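Local atomic coordinates of beta-lactamase (PDB entry 3P09), a protein that probably hydrolyses beta-lactam antibiotics to substituted beta-amino acids, as a class A beta-lactamase conferring antibiotic resistance. Residues N55-L69 and N172-I185. Sequence-based numbering, arbitrary orientation.
Sequences NESYHFPICSVFKFL and NINKTTPKAITKDI
A two-stranded antiparallel sheet joins Phe60 and Pro61 to Lys175 and Thr176; its strands run on into helices 66-80 and 178-190, the first through a short 3-10 turn at Ser64, in a sequence that matches the SxxK motif of class A beta-lactamases. Phe60 and Thr176 form its hydrogen-bonded pair: Phe60 N reaches Thr176 O at 2.8 Å, nearly straight (171° at the hydrogen), and Thr176 N returns a bond to Phe60 O. Pro61, lacking an N-H, fits the next, non-hydrogen-bonded position, after which Ile62 N donates to Asn174 O at 3.1 Å. Water bridges His59 O to Lys175 NZ, whose extended chain also carries it to Gln168 O.

The imidazole of His59 is sandwiched. Thr177 CG2 sits 3.6 Å from the ring centroid over one face, while the Asn172 amide stacks on the opposite face, its plane turned 15° from the ring. OG1 of Thr177 lies between the backbone N and the carbonyl carbon (chi1 60°), where it accepts from Ala180 N as the N-cap, leaving CG2 to meet His59. Pro178, which needs no N-H partner in the first helical turn, lays CG 3.7 Å from Phe60 CE1, and Lys179 N donates to Glu56 O at 3.0 Å.

Farther along, Ile181 CD1 lies 3.6 Å from Phe68 CZ and also meets Ile62 and Leu69; Ile185 CG1 lies over a face of the Phe68 ring. Backbone bonds thus fix the strand register, and apolar packing holds segment 172-185 against the chain around Ser64 and Lys67, by family analogy probably the nucleophile and its lysine partner.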
loop_
_atom_site.group_PDB
_atom_site.type_symbol
_atom_site.label_atom_id
_atom_site.label_comp_id
_atom_site.label_asym_id
_atom_site.label_seq_id
_atom_site.Cartn_x
_atom_site.Cartn_y
_atom_site.Cartn_z
ATOM N N ASN A 55 -2.967 -5.086 -17.176
ATOM C CA ASN A 55 -3.967 -4.111 -16.757
ATOM C C ASN A 55 -3.337 -3.001 -15.930
ATOM O O ASN A 55 -3.934 -2.545 -14.959
ATOM C CB ASN A 55 -5.061 -4.783 -15.912
ATOM C CG ASN A 55 -6.102 -5.492 -16.754
ATOM O OD1 ASN A 55 -6.392 -5.078 -17.882
ATOM N ND2 ASN A 55 -6.681 -6.561 -16.206
ATOM N N GLU A 56 -2.130 -2.571 -16.291
ATOM C CA GLU A 56 -1.376 -1.697 -15.399
ATOM C C GLU A 56 -1.943 -0.277 -15.331
ATOM O O GLU A 56 -1.547 0.507 -14.471
ATOM C CB GLU A 56 0.107 -1.658 -15.780
ATOM C CG GLU A 56 0.423 -0.885 -17.044
ATOM C CD GLU A 56 0.222 -1.700 -18.311
ATOM O OE1 GLU A 56 -0.316 -2.823 -18.228
ATOM O OE2 GLU A 56 0.616 -1.220 -19.394
ATOM N N SER A 57 -2.870 0.047 -16.232
ATOM C CA SER A 57 -3.502 1.366 -16.248
ATOM C C SER A 57 -4.986 1.306 -15.922
ATOM O O SER A 57 -5.702 2.282 -16.097
ATOM C CB SER A 57 -3.315 2.029 -17.613
ATOM O OG SER A 57 -1.993 2.495 -17.771
ATOM N N TYR A 58 -5.452 0.146 -15.481
ATOM C CA TYR A 58 -6.821 -0.004 -15.002
ATOM C C TYR A 58 -6.892 0.571 -13.581
ATOM O O TYR A 58 -5.933 0.446 -12.816
ATOM C CB TYR A 58 -7.188 -1.481 -14.966
ATOM C CG TYR A 58 -8.667 -1.767 -14.796
ATOM C CD1 TYR A 58 -9.215 -1.991 -13.535
ATOM C CD2 TYR A 58 -9.513 -1.836 -15.905
ATOM C CE1 TYR A 58 -10.564 -2.275 -13.386
ATOM C CE2 TYR A 58 -10.862 -2.108 -15.764
ATOM C CZ TYR A 58 -11.380 -2.325 -14.505
ATOM O OH TYR A 58 -12.718 -2.602 -14.359
ATOM N N HIS A 59 -8.014 1.196 -13.231
ATOM C CA HIS A 59 -8.160 1.789 -11.901
ATOM C C HIS A 59 -8.871 0.836 -10.937
ATOM O O HIS A 59 -9.929 0.282 -11.255
ATOM C CB HIS A 59 -8.913 3.127 -11.972
ATOM C CG HIS A 59 -8.117 4.245 -12.574
ATOM N ND1 HIS A 59 -7.630 5.296 -11.828
ATOM C CD2 HIS A 59 -7.745 4.488 -13.853
ATOM C CE1 HIS A 59 -6.983 6.132 -12.619
ATOM N NE2 HIS A 59 -7.036 5.664 -13.853
ATOM N N PHE A 60 -8.267 0.668 -9.761
ATOM C CA PHE A 60 -8.710 -0.242 -8.719
ATOM C C PHE A 60 -8.908 0.542 -7.415
ATOM O O PHE A 60 -8.159 1.463 -7.119
ATOM C CB PHE A 60 -7.607 -1.277 -8.429
ATOM C CG PHE A 60 -7.342 -2.249 -9.559
ATOM C CD1 PHE A 60 -6.552 -1.880 -10.642
ATOM C CD2 PHE A 60 -7.863 -3.536 -9.515
ATOM C CE1 PHE A 60 -6.294 -2.770 -11.671
ATOM C CE2 PHE A 60 -7.618 -4.443 -10.543
ATOM C CZ PHE A 60 -6.834 -4.062 -11.627
ATOM N N PRO A 61 -9.885 0.136 -6.597
ATOM C CA PRO A 61 -9.965 0.706 -5.240
ATOM C C PRO A 61 -8.593 0.640 -4.551
ATOM O O PRO A 61 -7.961 -0.416 -4.566
ATOM C CB PRO A 61 -10.943 -0.237 -4.525
ATOM C CG PRO A 61 -11.827 -0.761 -5.646
ATOM C CD PRO A 61 -10.896 -0.905 -6.846
ATOM N N ILE A 62 -8.135 1.740 -3.965
ATOM C CA ILE A 62 -6.832 1.737 -3.303
ATOM C C ILE A 62 -6.940 1.151 -1.889
ATOM O O ILE A 62 -6.025 0.493 -1.412
ATOM C CB ILE A 62 -6.184 3.152 -3.289
ATOM C CG1 ILE A 62 -4.708 3.061 -2.859
ATOM C CG2 ILE A 62 -6.972 4.123 -2.405
ATOM C CD1 ILE A 62 -3.963 4.414 -2.920
ATOM N N CYS A 63 -8.073 1.368 -1.229
ATOM C CA CYS A 63 -8.267 0.831 0.115
ATOM C C CYS A 63 -7.118 1.296 1.023
ATOM O O CYS A 63 -6.582 2.391 0.849
ATOM C CB CYS A 63 -8.345 -0.707 0.071
ATOM S SG CYS A 63 -9.434 -1.374 -1.241
ATOM N N SER A 64 -6.717 0.447 1.964
ATOM C CA SER A 64 -5.696 0.801 2.944
ATOM C C SER A 64 -4.304 1.009 2.361
ATOM O O SER A 64 -3.408 1.459 3.060
ATOM C CB SER A 64 -5.624 -0.254 4.047
ATOM O OG SER A 64 -6.669 -0.056 4.979
ATOM N N VAL A 65 -4.105 0.688 1.090
ATOM C CA VAL A 65 -2.786 0.919 0.498
ATOM C C VAL A 65 -2.373 2.405 0.580
ATOM O O VAL A 65 -1.188 2.734 0.651
ATOM C CB VAL A 65 -2.723 0.402 -0.952
ATOM C CG1 VAL A 65 -1.388 0.768 -1.604
ATOM C CG2 VAL A 65 -2.917 -1.115 -0.972
ATOM N N PHE A 66 -3.351 3.305 0.576
ATOM C CA PHE A 66 -3.039 4.731 0.653
ATOM C C PHE A 66 -2.157 5.019 1.873
ATOM O O PHE A 66 -1.441 6.015 1.909
ATOM C CB PHE A 66 -4.325 5.582 0.690
ATOM C CG PHE A 66 -4.850 5.857 2.079
ATOM C CD1 PHE A 66 -5.668 4.939 2.725
ATOM C CD2 PHE A 66 -4.542 7.050 2.728
ATOM C CE1 PHE A 66 -6.153 5.199 3.999
ATOM C CE2 PHE A 66 -5.014 7.309 3.999
ATOM C CZ PHE A 66 -5.820 6.382 4.640
ATOM N N LYS A 67 -2.198 4.146 2.878
ATOM C CA LYS A 67 -1.451 4.440 4.105
ATOM C C LYS A 67 0.071 4.553 3.894
ATOM O O LYS A 67 0.743 5.237 4.661
ATOM C CB LYS A 67 -1.808 3.444 5.226
ATOM C CG LYS A 67 -3.255 3.624 5.708
ATOM C CD LYS A 67 -3.772 2.413 6.487
ATOM C CE LYS A 67 -5.245 2.634 6.869
ATOM N NZ LYS A 67 -5.820 1.422 7.528
ATOM N N PHE A 68 0.623 3.907 2.867
ATOM C CA PHE A 68 2.065 4.069 2.639
ATOM C C PHE A 68 2.399 5.410 1.985
ATOM O O PHE A 68 3.473 5.972 2.211
ATOM C CB PHE A 68 2.717 2.860 1.919
ATOM C CG PHE A 68 2.661 2.909 0.397
ATOM C CD1 PHE A 68 3.469 3.788 -0.327
ATOM C CD2 PHE A 68 1.843 2.022 -0.302
ATOM C CE1 PHE A 68 3.437 3.810 -1.721
ATOM C CE2 PHE A 68 1.796 2.040 -1.709
ATOM C CZ PHE A 68 2.599 2.936 -2.411
ATOM N N LEU A 69 1.470 5.936 1.194
ATOM C CA LEU A 69 1.625 7.288 0.643
ATOM C C LEU A 69 1.599 8.331 1.754
ATOM O O LEU A 69 2.361 9.307 1.752
ATOM C CB LEU A 69 0.493 7.584 -0.335
ATOM C CG LEU A 69 0.490 6.684 -1.562
ATOM C CD1 LEU A 69 -0.775 6.951 -2.411
ATOM C CD2 LEU A 69 1.738 6.933 -2.377
ATOM N N ASN A 172 -13.181 7.014 -10.733
ATOM C CA ASN A 172 -11.799 6.811 -10.288
ATOM C C ASN A 172 -11.505 7.374 -8.900
ATOM O O ASN A 172 -10.380 7.308 -8.425
ATOM C CB ASN A 172 -10.821 7.359 -11.333
ATOM C CG ASN A 172 -10.942 6.629 -12.659
ATOM O OD1 ASN A 172 -11.291 5.451 -12.689
ATOM N ND2 ASN A 172 -10.670 7.326 -13.759
ATOM N N ILE A 173 -12.527 7.927 -8.259
ATOM C CA ILE A 173 -12.389 8.431 -6.895
ATOM C C ILE A 173 -11.962 7.297 -5.970
ATOM O O ILE A 173 -12.515 6.195 -6.029
ATOM C CB ILE A 173 -13.717 9.043 -6.381
ATOM C CG1 ILE A 173 -14.151 10.214 -7.265
ATOM C CG2 ILE A 173 -13.603 9.468 -4.928
ATOM C CD1 ILE A 173 -13.135 11.295 -7.397
ATOM N N ASN A 174 -10.971 7.580 -5.125
ATOM C CA ASN A 174 -10.420 6.601 -4.181
ATOM C C ASN A 174 -9.888 5.356 -4.876
ATOM O O ASN A 174 -9.965 4.261 -4.341
ATOM C CB ASN A 174 -11.446 6.257 -3.092
ATOM C CG ASN A 174 -11.844 7.482 -2.270
ATOM O OD1 ASN A 174 -11.084 8.445 -2.175
ATOM N ND2 ASN A 174 -13.029 7.445 -1.665
ATOM N N LYS A 175 -9.349 5.548 -6.081
ATOM C CA LYS A 175 -8.722 4.459 -6.827
ATOM C C LYS A 175 -7.304 4.823 -7.263
ATOM O O LYS A 175 -6.912 5.991 -7.234
ATOM C CB LYS A 175 -9.556 4.103 -8.055
ATOM C CG LYS A 175 -10.910 3.503 -7.699
ATOM C CD LYS A 175 -11.601 2.908 -8.896
ATOM C CE LYS A 175 -13.009 2.417 -8.527
ATOM N NZ LYS A 175 -13.844 2.112 -9.741
ATOM N N THR A 176 -6.537 3.812 -7.648
ATOM C CA THR A 176 -5.205 4.044 -8.207
ATOM C C THR A 176 -5.003 3.014 -9.319
ATOM O O THR A 176 -5.885 2.182 -9.545
ATOM C CB THR A 176 -4.124 3.902 -7.103
ATOM O OG1 THR A 176 -2.827 4.196 -7.645
ATOM C CG2 THR A 176 -4.126 2.488 -6.530
ATOM N N THR A 177 -3.857 3.050 -10.003
ATOM C CA THR A 177 -3.531 2.033 -11.009
ATOM C C THR A 177 -2.327 1.230 -10.525
ATOM O O THR A 177 -1.533 1.726 -9.718
ATOM C CB THR A 177 -3.125 2.668 -12.373
ATOM O OG1 THR A 177 -1.967 3.497 -12.184
ATOM C CG2 THR A 177 -4.278 3.504 -12.972
ATOM N N PRO A 178 -2.178 -0.012 -11.016
ATOM C CA PRO A 178 -0.986 -0.771 -10.620
ATOM C C PRO A 178 0.306 -0.010 -10.946
ATOM O O PRO A 178 1.239 -0.002 -10.157
ATOM C CB PRO A 178 -1.098 -2.055 -11.442
ATOM C CG PRO A 178 -2.599 -2.240 -11.668
ATOM C CD PRO A 178 -3.104 -0.811 -11.847
ATOM N N LYS A 179 0.348 0.656 -12.089
ATOM C CA LYS A 179 1.559 1.369 -12.482
ATOM C C LYS A 179 1.868 2.506 -11.508
ATOM O O LYS A 179 2.985 2.625 -11.004
ATOM C CB LYS A 179 1.412 1.897 -13.923
ATOM C CG LYS A 179 2.668 2.505 -14.521
ATOM C CD LYS A 179 2.420 2.936 -15.966
ATOM C CE LYS A 179 3.657 3.606 -16.556
ATOM N NZ LYS A 179 3.457 4.061 -17.963
ATOM N N ALA A 180 0.865 3.330 -11.218
ATOM C CA ALA A 180 1.086 4.514 -10.406
ATOM C C ALA A 180 1.512 4.148 -8.990
ATOM O O ALA A 180 2.466 4.717 -8.444
ATOM C CB ALA A 180 -0.173 5.410 -10.383
ATOM N N ILE A 181 0.799 3.201 -8.394
ATOM C CA ILE A 181 1.026 2.874 -6.994
ATOM C C ILE A 181 2.357 2.151 -6.818
ATOM O O ILE A 181 3.004 2.298 -5.795
ATOM C CB ILE A 181 -0.115 2.037 -6.399
ATOM C CG1 ILE A 181 -0.085 2.133 -4.871
ATOM C CG2 ILE A 181 -0.038 0.580 -6.884
ATOM C CD1 ILE A 181 -0.386 3.544 -4.376
ATOM N N THR A 182 2.785 1.415 -7.842
ATOM C CA THR A 182 4.039 0.663 -7.782
ATOM C C THR A 182 5.238 1.585 -8.013
ATOM O O THR A 182 6.246 1.477 -7.326
ATOM C CB THR A 182 4.049 -0.516 -8.806
ATOM O OG1 THR A 182 2.990 -1.420 -8.493
ATOM C CG2 THR A 182 5.361 -1.299 -8.756
ATOM N N LYS A 183 5.139 2.483 -8.988
ATOM C CA LYS A 183 6.137 3.543 -9.128
ATOM C C LYS A 183 6.258 4.339 -7.813
ATOM O O LYS A 183 7.353 4.730 -7.408
ATOM C CB LYS A 183 5.798 4.467 -10.309
ATOM C CG LYS A 183 5.996 3.806 -11.685
ATOM C CD LYS A 183 6.017 4.819 -12.840
ATOM C CE LYS A 183 4.908 5.824 -12.718
ATOM N NZ LYS A 183 5.100 6.995 -13.635
ATOM N N ASP A 184 5.134 4.562 -7.135
ATOM C CA ASP A 184 5.150 5.324 -5.880
ATOM C C ASP A 184 5.974 4.654 -4.787
ATOM O O ASP A 184 6.782 5.298 -4.128
ATOM C CB ASP A 184 3.736 5.524 -5.333
ATOM C CG ASP A 184 2.937 6.534 -6.130
ATOM O OD1 ASP A 184 3.540 7.289 -6.930
ATOM O OD2 ASP A 184 1.702 6.574 -5.941
ATOM N N ILE A 185 5.740 3.366 -4.570
ATOM C CA ILE A 185 6.436 2.690 -3.476
ATOM C C ILE A 185 7.923 2.589 -3.802
ATOM O O ILE A 185 8.768 2.706 -2.921
ATOM C CB ILE A 185 5.819 1.299 -3.158
ATOM C CG1 ILE A 185 6.193 0.865 -1.733
ATOM C CG2 ILE A 185 6.255 0.255 -4.174
ATOM C CD1 ILE A 185 5.417 -0.367 -1.246
HETATM O O HOH W 1 -12.625 -0.419 -10.409
HETATM O O HOH W 2 -10.502 2.565 -2.069
#